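Local coordinates for nonsense-mediated mRNA decay protein 2 (Saccharomyces cerevisiae, PDB 4LUN), which takes part in the nonsense-mediated decay of mRNAs that carry premature stop codons, here represented by its N-terminal MIF4G domain, at residues T138-N143 and T201-A206; Y193-G198 and I290-S295; A245-A250 and L305-L310. One frame throughout, in Å; residues are numbered along the deposited sequence.

Interaction 1: residues T138-N143 and T201-A206; sequences TRVKGN and TTIATA
K141 reaches across from helix 130-152 to the first turns of helix 201-210 and does most of the touching at this junction. T202 meets it first. The aliphatic part of the lysine lies obliquely over the start of the helix, with K141 CD 3.7 Å from the carbonyl T202 O. A bend at chi3 (-51°) then turns the ammonium group toward the threonine side chain, where K141 NZ and T202 OG1 stand 3.9 Å apart, a proximity rather than a bond. The hydroxyl of T202 occupies the crowded position between backbone N and carbonyl carbon (chi1 76°) and is hydrogen-bonded to the F199 carbonyl. I203 comes next and lies closest in register, its CA 6.0 Å from that of K141. Its longer branch, anti to the carbonyl carbon, does the packing: I203 CG1 lies 3.9 Å from K141 CG, and the terminal I203 CD1 approaches V140 CG1 at 4.2 Å. One turn further on, A206 presents its methyl, with CB 3.9 Å from K141 CD, so the lysine methylenes are met in turn by T202, I203 and A206. This is a case of a long side chain whose apolar stem supplies the packing while its charged tip lies beside the T202 hydroxyl without bonding to it. The two short segments run in nearly the same direction at 30°, with axes 10.1 Å apart, as in the helical stacking of HEAT-repeat proteins, and helix 182-190 lies between them in the chain. I137 and L144 of helix 130-152 extend the packing around I203, and on other flanks helix 201-210 leans, through T201, A204 and T205, on helices 231-271 and 277-303.

Interaction 2: residues Y193-G198 and I290-S295; sequences YKFKLG and IRFKTS
Two hydrogen bonds from one arginine to one carbonyl give the contact its polar half. R291 of helix 277-303, its chain bent at chi3, turns the side of its guanidinium to the loop, and L197 O lies almost in the guanidinium plane. R291 NE donates to L197 O over 2.8 Å with an N-H...O angle of 149°, while R291 NH2 donates to the same L197 O over 2.9 Å at 142°. Both nitrogens also lie in the plane of that carbonyl, so the grip fixes the turn of the peptide and of the guanidinium together. The cation has a second partner in the ring of F199, a cation-pi contact.

The aromatic half belongs to F292. Its edge is directed at one face of F195 in a T-shaped pair, planes at 78° and centroids 5.5 Å apart. The same edge of F292 also meets backbone oxygens near its plane: F292 CZ lies 3.4 Å from F195 O, and F292 CE2 is 3.3 Å from K196 O.

Steric fit decides the last position. G198 CA lies only 3.3 Å from F292 CE2; a side chain here would collide with that ring, and the backbone conformation, closing a short 3-10 turn, itself demands glycine.

F195 O and K196 O accept hydrogen bonds from G198 N and from R249 NH2 of helix 231-271, and touch the ring edge only in addition, so L197 O alone of these three carbonyls is gripped by helix 277-303. The cation probably polarises L197 O, and the two-nitrogen grip holds the inter-helix loop by its backbone.

Interaction 3: residues A245-A250 and L305-L310; sequences ATFARA and LEIPEL
P308 stands over one face of the F247 ring, the two side chains crossing at about a right angle. The carbon that touches is P308 CD, 3.8 Å from the ring centroid and 15° off the ring normal, a textbook CH-pi contact; the closest approach between the two side chains is F247 CG to P308 CD, 3.7 Å. F247 leaves helix 231-271 with CG anti to its carbonyl carbon, and a chi2 of 3° brings the ring nearly into the plane of CA, CB and CG, which fixes the face offered to the proline. Two lesser neighbours approach the ring obliquely near its outer end: I307 CD1 lies 4.2 Å from F247 CZ, and the backbone E306 O 3.8 Å from F247 CE2. One turn along the helix, L310 lowers a single methyl onto A250, with L310 CD2 3.9 Å from A250 CB and 3.5 Å from A250 O. This irregular segment after helix 277-303 thus folds back along helix 231-271, where F247 and A250 also touch A296 and F292 of helix 277-303. An alanine in place of F247 would remove the ring on which P308 and I307 rest and would probably leave the segment less firmly seated. Residues 305-309 also touch a crystal neighbour. The chemistry is dispersion, with a CH made slightly positive by the proline nitrogen facing a pi cloud, so shape rather than directed bonding seats the segment.

From the N terminus, interaction 1 closes the first loop, joining helix 130-152 to helix 201-210. Within that loop lies 193-198, whose partner 290-295 comes much later, so interaction 2 crosses interaction 1. Interaction 3 opens at 245-250, inside the span of interaction 2, and closes beyond it at 305-310; these two cross as well, whereas interactions 1 and 3 follow in series and none nests. The crossings are joined physically: T201 OG1 and S295 OG probably share a hydrogen bond, as do R249 NH2 with K196 O and K293 NZ with L310 O. Together they tie the loop 193-198, helix 231-271, helix 277-303 and the segment 305-310 to helices 130-152 and 201-210.

Interaction 1: residues T138-N143 and T201-A206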
loop_
_atom_site.group_PDB
_atom_site.type_symbol
_atom_site.label_atom_id
_atom_site.label_comp_id
_atom_site.label_asym_id
_atom_site.label_seq_id
_atom_site.Cartn_x
_atom_site.Cartn_y
_atom_site.Cartn_z
ATOM N N THR A 138 3.743 8.696 -2.517
ATOM C CA THR A 138 3.863 8.644 -1.057
ATOM C C THR A 138 2.534 8.301 -0.394
ATOM O O THR A 138 2.477 7.488 0.536
ATOM C CB THR A 138 4.400 9.981 -0.507
ATOM O OG1 THR A 138 5.755 10.143 -0.936
ATOM C CG2 THR A 138 4.343 10.007 1.020
ATOM N N ARG A 139 1.452 8.888 -0.889
ATOM C CA ARG A 139 0.139 8.625 -0.320
ATOM C C ARG A 139 -0.280 7.173 -0.560
ATOM O O ARG A 139 -0.753 6.496 0.350
ATOM C CB ARG A 139 -0.897 9.586 -0.899
ATOM C CG ARG A 139 -2.283 9.334 -0.359
ATOM C CD ARG A 139 -3.185 10.546 -0.483
ATOM N NE ARG A 139 -4.383 10.371 0.333
ATOM C CZ ARG A 139 -4.624 11.025 1.462
ATOM N NH1 ARG A 139 -3.760 11.927 1.920
ATOM N NH2 ARG A 139 -5.744 10.787 2.129
ATOM N N VAL A 140 -0.085 6.704 -1.786
ATOM C CA VAL A 140 -0.430 5.324 -2.157
ATOM C C VAL A 140 0.311 4.319 -1.290
ATOM O O VAL A 140 -0.275 3.322 -0.856
ATOM C CB VAL A 140 -0.119 5.065 -3.642
ATOM C CG1 VAL A 140 -0.125 3.548 -3.943
ATOM C CG2 VAL A 140 -1.140 5.770 -4.495
ATOM N N LYS A 141 1.587 4.587 -1.028
ATOM C CA LYS A 141 2.413 3.679 -0.242
ATOM C C LYS A 141 1.900 3.614 1.179
ATOM O O LYS A 141 1.874 2.545 1.777
ATOM C CB LYS A 141 3.893 4.109 -0.259
ATOM C CG LYS A 141 4.536 3.946 -1.628
ATOM C CD LYS A 141 6.054 4.133 -1.590
ATOM C CE LYS A 141 6.462 5.411 -0.907
ATOM N NZ LYS A 141 7.909 5.716 -1.173
ATOM N N GLY A 142 1.493 4.752 1.720
ATOM C CA GLY A 142 0.909 4.775 3.056
ATOM C C GLY A 142 -0.398 4.009 3.114
ATOM O O GLY A 142 -0.662 3.256 4.063
ATOM N N ASN A 143 -1.240 4.226 2.111
ATOM C CA ASN A 143 -2.504 3.507 2.022
ATOM C C ASN A 143 -2.282 2.009 1.866
ATOM O O ASN A 143 -2.999 1.202 2.466
ATOM C CB ASN A 143 -3.343 4.044 0.861
ATOM C CG ASN A 143 -3.824 5.469 1.101
ATOM O OD1 ASN A 143 -3.912 5.918 2.249
ATOM N ND2 ASN A 143 -4.161 6.171 0.027
ATOM N N THR A 201 8.469 1.958 -8.979
ATOM C CA THR A 201 9.468 1.003 -8.494
ATOM C C THR A 201 9.673 1.205 -6.991
ATOM O O THR A 201 10.010 0.259 -6.277
ATOM C CB THR A 201 10.829 1.091 -9.231
ATOM O OG1 THR A 201 11.389 2.391 -9.050
ATOM C CG2 THR A 201 10.702 0.782 -10.721
ATOM N N THR A 202 9.470 2.425 -6.505
ATOM C CA THR A 202 9.601 2.676 -5.070
ATOM C C THR A 202 8.446 2.117 -4.230
ATOM O O THR A 202 8.591 1.912 -3.022
ATOM C CB THR A 202 9.841 4.167 -4.745
ATOM O OG1 THR A 202 8.615 4.905 -4.883
ATOM C CG2 THR A 202 10.905 4.740 -5.674
ATOM N N ILE A 203 7.294 1.865 -4.846
ATOM C CA ILE A 203 6.213 1.170 -4.140
ATOM C C ILE A 203 6.672 -0.272 -3.903
ATOM O O ILE A 203 6.482 -0.850 -2.824
ATOM C CB ILE A 203 4.915 1.150 -4.977
ATOM C CG1 ILE A 203 4.394 2.554 -5.237
ATOM C CG2 ILE A 203 3.830 0.343 -4.275
ATOM C CD1 ILE A 203 3.264 2.565 -6.279
ATOM N N ALA A 204 7.296 -0.849 -4.924
ATOM C CA ALA A 204 7.721 -2.243 -4.850
ATOM C C ALA A 204 8.782 -2.414 -3.772
ATOM O O ALA A 204 8.708 -3.351 -2.977
ATOM C CB ALA A 204 8.264 -2.691 -6.178
ATOM N N THR A 205 9.766 -1.517 -3.750
ATOM C CA THR A 205 10.845 -1.638 -2.768
ATOM C C THR A 205 10.361 -1.354 -1.351
ATOM O O THR A 205 10.773 -2.015 -0.398
ATOM C CB THR A 205 12.068 -0.755 -3.113
ATOM O OG1 THR A 205 11.667 0.615 -3.212
ATOM C CG2 THR A 205 12.625 -1.170 -4.436
ATOM N N ALA A 206 9.478 -0.376 -1.209
ATOM C CA ALA A 206 8.924 -0.074 0.105
ATOM C C ALA A 206 8.124 -1.249 0.627
ATOM O O ALA A 206 8.120 -1.520 1.828
ATOM C CB ALA A 206 8.046 1.176 0.057
#

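Interaction 2: residues Y193-G198 and I290-S295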
loop_
_atom_site.group_PDB
_atom_site.type_symbol
_atom_site.label_atom_id
_atom_site.label_comp_id
_atom_site.label_asym_id
_atom_site.label_seq_id
_atom_site.Cartn_x
_atom_site.Cartn_y
_atom_site.Cartn_z
ATOM N N TYR A 193 1.070 2.253 -13.104
ATOM C CA TYR A 193 0.715 3.594 -13.551
ATOM C C TYR A 193 1.990 4.322 -13.959
ATOM O O TYR A 193 2.849 4.594 -13.116
ATOM C CB TYR A 193 -0.001 4.375 -12.457
ATOM C CG TYR A 193 -0.319 5.803 -12.857
ATOM C CD1 TYR A 193 -1.282 6.080 -13.828
ATOM C CD2 TYR A 193 0.337 6.870 -12.264
ATOM C CE1 TYR A 193 -1.572 7.394 -14.197
ATOM C CE2 TYR A 193 0.059 8.179 -12.628
ATOM C CZ TYR A 193 -0.899 8.436 -13.593
ATOM O OH TYR A 193 -1.173 9.757 -13.941
ATOM N N LYS A 194 2.122 4.607 -15.255
ATOM C CA LYS A 194 3.297 5.308 -15.788
ATOM C C LYS A 194 4.598 4.626 -15.370
ATOM O O LYS A 194 5.539 5.292 -14.946
ATOM C CB LYS A 194 3.304 6.781 -15.360
ATOM C CG LYS A 194 2.090 7.570 -15.830
ATOM C CD LYS A 194 2.126 7.777 -17.334
ATOM C CE LYS A 194 3.435 8.397 -17.765
ATOM N NZ LYS A 194 3.342 8.984 -19.132
ATOM N N PHE A 195 4.624 3.296 -15.470
ATOM C CA PHE A 195 5.767 2.510 -15.013
ATOM C C PHE A 195 7.083 3.015 -15.556
ATOM O O PHE A 195 8.089 3.012 -14.848
ATOM C CB PHE A 195 5.609 1.041 -15.394
ATOM C CG PHE A 195 6.893 0.258 -15.316
ATOM C CD1 PHE A 195 7.340 -0.240 -14.100
ATOM C CD2 PHE A 195 7.634 -0.013 -16.461
ATOM C CE1 PHE A 195 8.525 -0.956 -14.020
ATOM C CE2 PHE A 195 8.830 -0.741 -16.391
ATOM C CZ PHE A 195 9.272 -1.211 -15.170
ATOM N N LYS A 196 7.083 3.458 -16.809
ATOM C CA LYS A 196 8.343 3.823 -17.453
ATOM C C LYS A 196 9.055 5.019 -16.819
ATOM O O LYS A 196 10.262 5.198 -17.042
ATOM C CB LYS A 196 8.173 3.977 -18.976
ATOM C CG LYS A 196 7.949 2.637 -19.674
ATOM C CD LYS A 196 8.207 2.714 -21.174
ATOM C CE LYS A 196 7.268 3.689 -21.868
ATOM N NZ LYS A 196 7.546 3.741 -23.340
ATOM N N LEU A 197 8.327 5.804 -16.009
ATOM C CA LEU A 197 8.913 6.951 -15.296
ATOM C C LEU A 197 9.670 6.545 -14.036
ATOM O O LEU A 197 10.488 7.316 -13.539
ATOM C CB LEU A 197 7.881 8.058 -14.998
ATOM C CG LEU A 197 7.329 8.749 -16.247
ATOM C CD1 LEU A 197 6.374 9.863 -15.846
ATOM C CD2 LEU A 197 8.465 9.290 -17.123
ATOM N N GLY A 198 9.425 5.336 -13.534
ATOM C CA GLY A 198 10.211 4.800 -12.428
ATOM C C GLY A 198 9.709 5.097 -11.024
ATOM O O GLY A 198 10.275 4.604 -10.047
ATOM N N ILE A 290 18.374 7.161 -12.613
ATOM C CA ILE A 290 18.729 7.011 -11.203
ATOM C C ILE A 290 17.609 6.312 -10.416
ATOM O O ILE A 290 17.888 5.496 -9.541
ATOM C CB ILE A 290 19.125 8.368 -10.543
ATOM C CG1 ILE A 290 20.418 8.913 -11.160
ATOM C CG2 ILE A 290 19.255 8.222 -9.025
ATOM C CD1 ILE A 290 21.564 7.925 -11.182
ATOM N N ARG A 291 16.349 6.618 -10.722
ATOM C CA ARG A 291 15.248 5.920 -10.059
ATOM C C ARG A 291 15.288 4.415 -10.338
ATOM O O ARG A 291 15.149 3.593 -9.430
ATOM C CB ARG A 291 13.893 6.502 -10.485
ATOM C CG ARG A 291 13.536 7.795 -9.757
ATOM C CD ARG A 291 12.061 8.149 -9.930
ATOM N NE ARG A 291 11.744 8.514 -11.309
ATOM C CZ ARG A 291 11.914 9.730 -11.821
ATOM N NH1 ARG A 291 12.403 10.710 -11.071
ATOM N NH2 ARG A 291 11.584 9.967 -13.081
ATOM N N PHE A 292 15.502 4.053 -11.596
ATOM C CA PHE A 292 15.556 2.639 -11.950
ATOM C C PHE A 292 16.769 1.920 -11.375
ATOM O O PHE A 292 16.655 0.780 -10.940
ATOM C CB PHE A 292 15.462 2.453 -13.467
ATOM C CG PHE A 292 14.052 2.445 -13.957
ATOM C CD1 PHE A 292 13.299 1.279 -13.861
ATOM C CD2 PHE A 292 13.459 3.597 -14.449
ATOM C CE1 PHE A 292 11.969 1.260 -14.277
ATOM C CE2 PHE A 292 12.130 3.585 -14.867
ATOM C CZ PHE A 292 11.389 2.410 -14.784
ATOM N N LYS A 293 17.917 2.586 -11.373
ATOM C CA LYS A 293 19.134 1.965 -10.861
ATOM C C LYS A 293 19.026 1.722 -9.355
ATOM O O LYS A 293 19.359 0.640 -8.867
ATOM C CB LYS A 293 20.366 2.835 -11.162
ATOM C CG LYS A 293 21.654 2.247 -10.572
ATOM C CD LYS A 293 22.887 2.969 -11.087
ATOM C CE LYS A 293 24.150 2.428 -10.414
ATOM N NZ LYS A 293 25.355 3.108 -10.962
ATOM N N THR A 294 18.567 2.732 -8.628
ATOM C CA THR A 294 18.413 2.626 -7.177
ATOM C C THR A 294 17.484 1.472 -6.838
ATOM O O THR A 294 17.763 0.664 -5.947
ATOM C CB THR A 294 17.834 3.914 -6.594
ATOM O OG1 THR A 294 18.723 4.996 -6.882
ATOM C CG2 THR A 294 17.668 3.793 -5.089
ATOM N N SER A 295 16.376 1.385 -7.563
ATOM C CA SER A 295 15.413 0.317 -7.317
ATOM C C SER A 295 15.918 -1.054 -7.761
ATOM O O SER A 295 15.696 -2.050 -7.075
ATOM C CB SER A 295 14.090 0.638 -7.999
ATOM O OG SER A 295 13.479 1.740 -7.360
#

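Interaction 3: residues A245-A250 and L305-L310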
loop_
_atom_site.group_PDB
_atom_site.type_symbol
_atom_site.label_atom_id
_atom_site.label_comp_id
_atom_site.label_asym_id
_atom_site.label_seq_id
_atom_site.Cartn_x
_atom_site.Cartn_y
_atom_site.Cartn_z
ATOM N N ALA A 245 11.174 -6.443 -15.592
ATOM C CA ALA A 245 10.819 -5.198 -16.274
ATOM C C ALA A 245 11.695 -4.055 -15.818
ATOM O O ALA A 245 12.132 -3.235 -16.628
ATOM C CB ALA A 245 9.356 -4.862 -16.041
ATOM N N THR A 246 11.937 -3.995 -14.509
ATOM C CA THR A 246 12.767 -2.937 -13.933
ATOM C C THR A 246 14.223 -3.075 -14.389
ATOM O O THR A 246 14.875 -2.087 -14.745
ATOM C CB THR A 246 12.673 -2.976 -12.393
ATOM O OG1 THR A 246 11.316 -2.732 -12.001
ATOM C CG2 THR A 246 13.570 -1.920 -11.764
ATOM N N PHE A 247 14.745 -4.298 -14.371
ATOM C CA PHE A 247 16.105 -4.532 -14.864
ATOM C C PHE A 247 16.221 -4.133 -16.339
ATOM O O PHE A 247 17.202 -3.503 -16.737
ATOM C CB PHE A 247 16.504 -6.008 -14.703
ATOM C CG PHE A 247 16.908 -6.400 -13.297
ATOM C CD1 PHE A 247 16.858 -5.493 -12.247
ATOM C CD2 PHE A 247 17.366 -7.688 -13.041
ATOM C CE1 PHE A 247 17.240 -5.867 -10.960
ATOM C CE2 PHE A 247 17.755 -8.069 -11.764
ATOM C CZ PHE A 247 17.691 -7.155 -10.721
ATOM N N ALA A 248 15.216 -4.491 -17.135
ATOM C CA ALA A 248 15.233 -4.214 -18.576
ATOM C C ALA A 248 15.231 -2.710 -18.857
ATOM O O ALA A 248 15.983 -2.219 -19.711
ATOM C CB ALA A 248 14.041 -4.873 -19.262
ATOM N N ARG A 249 14.364 -1.990 -18.155
ATOM C CA ARG A 249 14.288 -0.544 -18.325
ATOM C C ARG A 249 15.569 0.129 -17.827
ATOM O O ARG A 249 16.060 1.089 -18.439
ATOM C CB ARG A 249 13.064 -0.001 -17.589
ATOM C CG ARG A 249 12.930 1.502 -17.580
ATOM C CD ARG A 249 12.460 2.041 -18.902
ATOM N NE ARG A 249 12.043 3.438 -18.785
ATOM C CZ ARG A 249 12.198 4.327 -19.754
ATOM N NH1 ARG A 249 12.772 3.962 -20.893
ATOM N NH2 ARG A 249 11.806 5.578 -19.579
ATOM N N ALA A 250 16.117 -0.372 -16.721
ATOM C CA ALA A 250 17.378 0.166 -16.208
ATOM C C ALA A 250 18.499 0.010 -17.225
ATOM O O ALA A 250 19.323 0.914 -17.396
ATOM C CB ALA A 250 17.764 -0.504 -14.896
ATOM N N LEU A 305 19.812 -11.537 -6.176
ATOM C CA LEU A 305 19.971 -11.703 -7.602
ATOM C C LEU A 305 21.094 -10.762 -8.014
ATOM O O LEU A 305 21.305 -9.726 -7.374
ATOM C CB LEU A 305 18.691 -11.280 -8.325
ATOM C CG LEU A 305 17.347 -11.837 -7.866
ATOM C CD1 LEU A 305 16.234 -10.995 -8.475
ATOM C CD2 LEU A 305 17.196 -13.286 -8.272
ATOM N N GLU A 306 21.816 -11.099 -9.072
ATOM C CA GLU A 306 22.776 -10.138 -9.613
ATOM C C GLU A 306 22.081 -9.163 -10.569
ATOM O O GLU A 306 21.209 -9.555 -11.351
ATOM C CB GLU A 306 23.952 -10.832 -10.298
ATOM C CG GLU A 306 24.762 -11.760 -9.393
ATOM C CD GLU A 306 25.348 -11.068 -8.171
ATOM O OE1 GLU A 306 25.682 -9.864 -8.247
ATOM O OE2 GLU A 306 25.482 -11.737 -7.123
ATOM N N ILE A 307 22.484 -7.900 -10.470
ATOM C CA ILE A 307 21.952 -6.780 -11.243
ATOM C C ILE A 307 22.655 -6.739 -12.591
ATOM O O ILE A 307 23.813 -7.166 -12.699
ATOM C CB ILE A 307 22.282 -5.454 -10.512
ATOM C CG1 ILE A 307 22.363 -5.692 -9.012
ATOM C CG2 ILE A 307 21.244 -4.381 -10.773
ATOM C CD1 ILE A 307 21.019 -5.961 -8.399
ATOM N N PRO A 308 21.978 -6.217 -13.631
ATOM C CA PRO A 308 22.715 -5.972 -14.875
ATOM C C PRO A 308 23.779 -4.912 -14.629
ATOM O O PRO A 308 23.709 -4.216 -13.616
ATOM C CB PRO A 308 21.649 -5.393 -15.811
ATOM C CG PRO A 308 20.323 -5.777 -15.191
ATOM C CD PRO A 308 20.564 -5.812 -13.724
ATOM N N GLU A 309 24.745 -4.804 -15.536
ATOM C CA GLU A 309 25.757 -3.752 -15.455
ATOM C C GLU A 309 25.092 -2.385 -15.538
ATOM O O GLU A 309 24.424 -2.072 -16.529
ATOM C CB GLU A 309 26.763 -3.902 -16.599
ATOM C CG GLU A 309 27.821 -2.822 -16.599
ATOM C CD GLU A 309 28.614 -2.800 -15.299
ATOM O OE1 GLU A 309 29.232 -3.833 -14.964
ATOM O OE2 GLU A 309 28.612 -1.760 -14.603
ATOM N N LEU A 310 25.262 -1.568 -14.504
ATOM C CA LEU A 310 24.643 -0.245 -14.486
ATOM C C LEU A 310 25.618 0.871 -14.128
ATOM O O LEU A 310 25.199 1.921 -13.663
ATOM C CB LEU A 310 23.475 -0.221 -13.501
ATOM C CG LEU A 310 22.306 -1.125 -13.883
ATOM C CD1 LEU A 310 21.324 -1.195 -12.734
ATOM C CD2 LEU A 310 21.606 -0.605 -15.142
#